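Local coordinates for protein ribokinase (Cryptococcus neoformans var. grubii serotype A, PDB 6CW5) that probably phosphorylates D-ribose at O-5, using ATP and magnesium, to give D-ribose 5-phosphate and ADP, at residues G280-G285 with E319-L324; T167-P172 with Y286-L291. All blocks are in the same frame, centred on the assembly; numbering follows the deposited sequence.

Contact 1: G280-G285 with E319-L324; sequences GDCFAG and ESVPTL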
loop_
_atom_site.group_PDB
_atom_site.type_symbol
_atom_site.label_atom_id
_atom_site.label_comp_id
_atom_site.label_asym_id
_atom_site.label_seq_id
_atom_site.Cartn_x
_atom_site.Cartn_y
_atom_site.Cartn_z
ATOM N N GLY A 280 3.909 0.952 26.229
ATOM C CA GLY A 280 2.948 1.650 25.393
ATOM C C GLY A 280 2.132 0.686 24.552
ATOM O O GLY A 280 0.935 0.876 24.368
ATOM N N ASP A 281 2.776 -0.373 24.036
ATOM C CA ASP A 281 2.036 -1.386 23.282
ATOM C C ASP A 281 1.034 -2.108 24.172
ATOM O O ASP A 281 -0.100 -2.380 23.757
ATOM C CB ASP A 281 3.006 -2.389 22.654
ATOM C CG ASP A 281 3.881 -1.752 21.595
ATOM O OD1 ASP A 281 3.461 -0.717 21.040
ATOM O OD2 ASP A 281 4.977 -2.256 21.328
ATOM N N CYS A 282 1.443 -2.440 25.395
ATOM C CA CYS A 282 0.500 -2.997 26.358
ATOM C C CYS A 282 -0.711 -2.087 26.515
ATOM O O CYS A 282 -1.860 -2.526 26.393
ATOM C CB CYS A 282 1.194 -3.203 27.701
ATOM S SG CYS A 282 0.147 -4.013 28.904
ATOM N N PHE A 283 -0.468 -0.803 26.769
ATOM C CA PHE A 283 -1.573 0.133 26.924
ATOM C C PHE A 283 -2.511 0.094 25.719
ATOM O O PHE A 283 -3.735 -0.005 25.870
ATOM C CB PHE A 283 -1.028 1.547 27.146
ATOM C CG PHE A 283 -2.101 2.567 27.347
ATOM C CD1 PHE A 283 -2.588 2.823 28.614
ATOM C CD2 PHE A 283 -2.631 3.261 26.273
ATOM C CE1 PHE A 283 -3.594 3.764 28.803
ATOM C CE2 PHE A 283 -3.634 4.185 26.457
ATOM C CZ PHE A 283 -4.108 4.440 27.728
ATOM N N ALA A 284 -1.949 0.141 24.507
ATOM C CA ALA A 284 -2.778 0.193 23.305
ATOM C C ALA A 284 -3.679 -1.033 23.184
ATOM O O ALA A 284 -4.870 -0.918 22.874
ATOM C CB ALA A 284 -1.887 0.310 22.068
ATOM N N GLY A 285 -3.118 -2.227 23.382
ATOM C CA GLY A 285 -3.941 -3.424 23.290
ATOM C C GLY A 285 -5.006 -3.501 24.378
ATOM O O GLY A 285 -6.148 -3.882 24.116
ATOM N N GLU A 319 6.207 -10.722 26.873
ATOM C CA GLU A 319 6.151 -11.584 28.052
ATOM C C GLU A 319 5.538 -10.886 29.266
ATOM O O GLU A 319 4.926 -11.548 30.111
ATOM C CB GLU A 319 7.557 -12.096 28.387
ATOM N N SER A 320 5.684 -9.567 29.380
ATOM C CA SER A 320 5.244 -8.851 30.574
ATOM C C SER A 320 3.802 -8.355 30.490
ATOM O O SER A 320 3.329 -7.708 31.434
ATOM C CB SER A 320 6.180 -7.667 30.855
ATOM O OG SER A 320 6.218 -6.750 29.778
ATOM N N VAL A 321 3.096 -8.630 29.398
ATOM C CA VAL A 321 1.696 -8.221 29.284
ATOM C C VAL A 321 0.860 -9.054 30.249
ATOM O O VAL A 321 0.768 -10.281 30.090
ATOM C CB VAL A 321 1.176 -8.363 27.847
ATOM C CG1 VAL A 321 -0.318 -8.140 27.833
ATOM C CG2 VAL A 321 1.879 -7.378 26.929
ATOM N N PRO A 322 0.232 -8.442 31.248
ATOM C CA PRO A 322 -0.517 -9.223 32.242
ATOM C C PRO A 322 -1.813 -9.781 31.665
ATOM O O PRO A 322 -2.298 -9.363 30.611
ATOM C CB PRO A 322 -0.792 -8.205 33.354
ATOM C CG PRO A 322 -0.808 -6.876 32.647
ATOM C CD PRO A 322 0.197 -6.993 31.525
ATOM N N THR A 323 -2.364 -10.761 32.381
ATOM C CA THR A 323 -3.711 -11.246 32.124
ATOM C C THR A 323 -4.734 -10.332 32.802
ATOM O O THR A 323 -4.393 -9.472 33.616
ATOM C CB THR A 323 -3.869 -12.679 32.622
ATOM O OG1 THR A 323 -3.634 -12.715 34.035
ATOM C CG2 THR A 323 -2.878 -13.608 31.918
ATOM N N LEU A 324 -6.006 -10.524 32.457
ATOM C CA LEU A 324 -7.067 -9.650 32.962
ATOM C C LEU A 324 -7.301 -9.920 34.450
ATOM O O LEU A 324 -7.734 -11.011 34.838
ATOM C CB LEU A 324 -8.340 -9.857 32.149
ATOM C CG LEU A 324 -9.528 -8.961 32.505
ATOM C CD1 LEU A 324 -9.158 -7.486 32.367
ATOM C CD2 LEU A 324 -10.731 -9.309 31.643
#
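Cys282, in the first turns of helix 279-292, meets Val321 and Pro322 of the loop after helix 297-311 in a small, buried apolar contact of the PfkB carbohydrate kinase fold. The helix opens within the GAGD signature of this family, and Asp281, just before Cys282, is the predicted proton acceptor. The backbones come near at one point, where the CA atoms of Cys282 and Val321 are 6.1 Å apart. With 97 Å² buried between the segments and no hydrogen bond bridging them, dispersion carries the contact. Cys282 contributes the larger share of that surface, since its sulfur swings trans to the main-chain nitrogen (chi1 -175°) and leaves the helix in the direction of the loop. Its neighbour Asp281 faces another way: OD2 takes a salt bridge from Lys51 and a hydrogen bond from Asn54, while OD1 is hydrogen-bonded to Gln55. Consecutive helix residues thus turn to different neighbours, Asp281 to residues of and beside the predicted substrate site and Cys282 to the loop. On the loop, Ser320 belongs to the predicted potassium site and hydrogen-bonds through OG to Gly316 O, so the packing residues directly follow a putative metal-site residue. Val321 also rests on Phe57, Ala58 and Arg61 of helix 51-61, whereas Pro322 touches Ala307 and Ile310 of helix 297-311; the loop is therefore wedged among three helices. Against the sulfur, the proline ring presents its CD corner, with Cys282 SG 4.0 Å from Pro322 CD, and the valine fork straddles the approach: Cys282 SG stands 4.3 Å from Val321 CG2 and, equally, 4.3 Å from Val321 CG1.

Contact 2: T167-P172 with Y286-L291; sequences TSVFNP and YFVAGL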
loop_
_atom_site.group_PDB
_atom_site.type_symbol
_atom_site.label_atom_id
_atom_site.label_comp_id
_atom_site.label_asym_id
_atom_site.label_seq_id
_atom_site.Cartn_x
_atom_site.Cartn_y
_atom_site.Cartn_z
ATOM N N THR A 167 -14.143 0.602 14.235
ATOM C CA THR A 167 -13.428 1.476 15.153
ATOM C C THR A 167 -11.943 1.263 14.915
ATOM O O THR A 167 -11.420 0.172 15.165
ATOM C CB THR A 167 -13.803 1.155 16.593
ATOM O OG1 THR A 167 -15.202 1.378 16.793
ATOM C CG2 THR A 167 -13.010 2.037 17.532
ATOM N N SER A 168 -11.261 2.273 14.397
ATOM C CA SER A 168 -9.851 2.119 14.057
ATOM C C SER A 168 -8.995 2.902 15.042
ATOM O O SER A 168 -9.361 4.002 15.459
ATOM C CB SER A 168 -9.581 2.593 12.638
ATOM O OG SER A 168 -10.124 3.895 12.496
ATOM N N VAL A 169 -7.833 2.343 15.372
ATOM C CA VAL A 169 -6.936 2.866 16.399
ATOM C C VAL A 169 -5.535 2.857 15.811
ATOM O O VAL A 169 -5.087 1.827 15.305
ATOM C CB VAL A 169 -7.001 2.011 17.683
ATOM C CG1 VAL A 169 -6.079 2.558 18.745
ATOM C CG2 VAL A 169 -8.426 1.946 18.215
ATOM N N PHE A 170 -4.858 4.010 15.837
ATOM C CA PHE A 170 -3.569 4.149 15.159
ATOM C C PHE A 170 -2.527 4.668 16.135
ATOM O O PHE A 170 -2.798 5.605 16.889
ATOM C CB PHE A 170 -3.733 5.104 13.994
ATOM C CG PHE A 170 -2.457 5.474 13.271
ATOM C CD1 PHE A 170 -1.609 4.504 12.754
ATOM C CD2 PHE A 170 -2.181 6.817 13.002
ATOM C CE1 PHE A 170 -0.481 4.861 12.029
ATOM C CE2 PHE A 170 -1.045 7.177 12.304
ATOM C CZ PHE A 170 -0.201 6.197 11.792
ATOM N N ASN A 171 -1.339 4.064 16.110
ATOM C CA ASN A 171 -0.202 4.496 16.924
ATOM C C ASN A 171 0.935 4.800 15.948
ATOM O O ASN A 171 1.489 3.869 15.327
ATOM C CB ASN A 171 0.137 3.372 17.909
ATOM C CG ASN A 171 1.381 3.627 18.756
ATOM O OD1 ASN A 171 2.147 2.688 19.016
ATOM N ND2 ASN A 171 1.559 4.856 19.246
ATOM N N PRO A 172 1.284 6.066 15.714
ATOM C CA PRO A 172 2.262 6.357 14.628
ATOM C C PRO A 172 3.705 6.097 15.035
ATOM O O PRO A 172 4.500 7.010 15.308
ATOM C CB PRO A 172 2.020 7.836 14.336
ATOM C CG PRO A 172 1.532 8.409 15.721
ATOM C CD PRO A 172 0.726 7.289 16.342
ATOM N N TYR A 286 -4.653 -3.138 25.617
ATOM C CA TYR A 286 -5.665 -3.091 26.668
ATOM C C TYR A 286 -6.721 -2.027 26.384
ATOM O O TYR A 286 -7.898 -2.229 26.707
ATOM C CB TYR A 286 -5.020 -2.848 28.041
ATOM C CG TYR A 286 -4.838 -4.135 28.812
ATOM C CD1 TYR A 286 -5.774 -4.528 29.771
ATOM C CD2 TYR A 286 -3.763 -4.987 28.541
ATOM C CE1 TYR A 286 -5.633 -5.731 30.462
ATOM C CE2 TYR A 286 -3.612 -6.198 29.231
ATOM C CZ TYR A 286 -4.553 -6.557 30.188
ATOM O OH TYR A 286 -4.436 -7.746 30.874
ATOM N N PHE A 287 -6.329 -0.901 25.778
ATOM C CA PHE A 287 -7.320 0.114 25.436
ATOM C C PHE A 287 -8.304 -0.408 24.402
ATOM O O PHE A 287 -9.515 -0.237 24.543
ATOM C CB PHE A 287 -6.623 1.375 24.938
ATOM C CG PHE A 287 -7.573 2.445 24.457
ATOM C CD1 PHE A 287 -8.325 3.182 25.365
ATOM C CD2 PHE A 287 -7.696 2.726 23.100
ATOM C CE1 PHE A 287 -9.196 4.176 24.941
ATOM C CE2 PHE A 287 -8.566 3.710 22.661
ATOM C CZ PHE A 287 -9.320 4.442 23.586
ATOM N N VAL A 288 -7.799 -1.032 23.342
ATOM C CA VAL A 288 -8.674 -1.628 22.337
ATOM C C VAL A 288 -9.543 -2.719 22.951
ATOM O O VAL A 288 -10.751 -2.786 22.698
ATOM C CB VAL A 288 -7.834 -2.153 21.159
ATOM C CG1 VAL A 288 -8.695 -2.981 20.206
ATOM C CG2 VAL A 288 -7.158 -0.989 20.409
ATOM N N ALA A 289 -8.962 -3.582 23.790
ATOM C CA ALA A 289 -9.802 -4.581 24.443
ATOM C C ALA A 289 -10.870 -3.927 25.305
ATOM O O ALA A 289 -11.969 -4.472 25.446
ATOM C CB ALA A 289 -8.969 -5.534 25.298
ATOM N N GLY A 290 -10.562 -2.767 25.889
ATOM C CA GLY A 290 -11.559 -2.048 26.659
ATOM C C GLY A 290 -12.644 -1.471 25.773
ATOM O O GLY A 290 -13.816 -1.468 26.140
ATOM N N LEU A 291 -12.269 -0.969 24.594
ATOM C CA LEU A 291 -13.283 -0.522 23.643
ATOM C C LEU A 291 -14.186 -1.681 23.232
ATOM O O LEU A 291 -15.411 -1.535 23.172
ATOM C CB LEU A 291 -12.624 0.119 22.424
ATOM C CG LEU A 291 -11.854 1.431 22.640
ATOM C CD1 LEU A 291 -11.238 1.897 21.341
ATOM C CD2 LEU A 291 -12.742 2.499 23.221
#
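Strand 167-170 and the helical segment 286-291 run nearly antiparallel, their axes 10.4 Å apart at closest approach and 168° between their N-to-C directions, with Val169 lying opposite Val288 and Thr167 opposite Leu291. This is helix-on-sheet packing of the layered alpha/beta core of the ribokinase fold: the strand sits inside the nine-stranded sheet between strands 140-143 and 191-195, and helix 279-292 lies over one of its faces. Val169 is the central element of the strand side. Its CG2 meets Val288 CG2 at 3.9 Å, and the same Val288 methyl lies 4.1 Å from both Val169 CB and Val169 CG1, so it nestles against the whole branch while the two side chains pass in opposite senses. One turn further along the helix, Leu291 reaches the strand with CD1, extended along an anti chi2 of 178°. That methyl is 4.2 Å from Val169 CG2 and the same 4.2 Å from Thr167 CG2, spanning two residues on one face of the strand. Ser168, between them, points from the opposite face, its OG hydrogen-bonded to His188 O. Phe287 backs up Leu291: Leu291 CG sits 4.0 Å above one face of the phenyl ring, offset toward its rim, and the ring itself stacks edge-to-face with Trp191. Only methyl and methine carbons meet at close range across the interface, and it has no hydrogen bond, so these two segments are held to each other by shape and apolar burial, with no directional bond between them.

How the contacts relate
Helix 279-292 serves both contacts: its early turns meet the loop in contact 1 and its later turns lie on the central sheet in contact 2, the two centres being 12 Å apart. Tyr286 connects them directly, with its OH 2.7 Å from Pro322 O in a probable hydrogen bond and its CE2 4.1 Å from Val321 CG1. The predicted proton acceptor Asp281 belongs to contact 1, while the side chain of Val169 in contact 2 is about 10 Å from that of Asp281. Between them, the contacts thus tie the helix that carries this aspartate to the sheet and to the loop bearing Ser320 of the predicted potassium site.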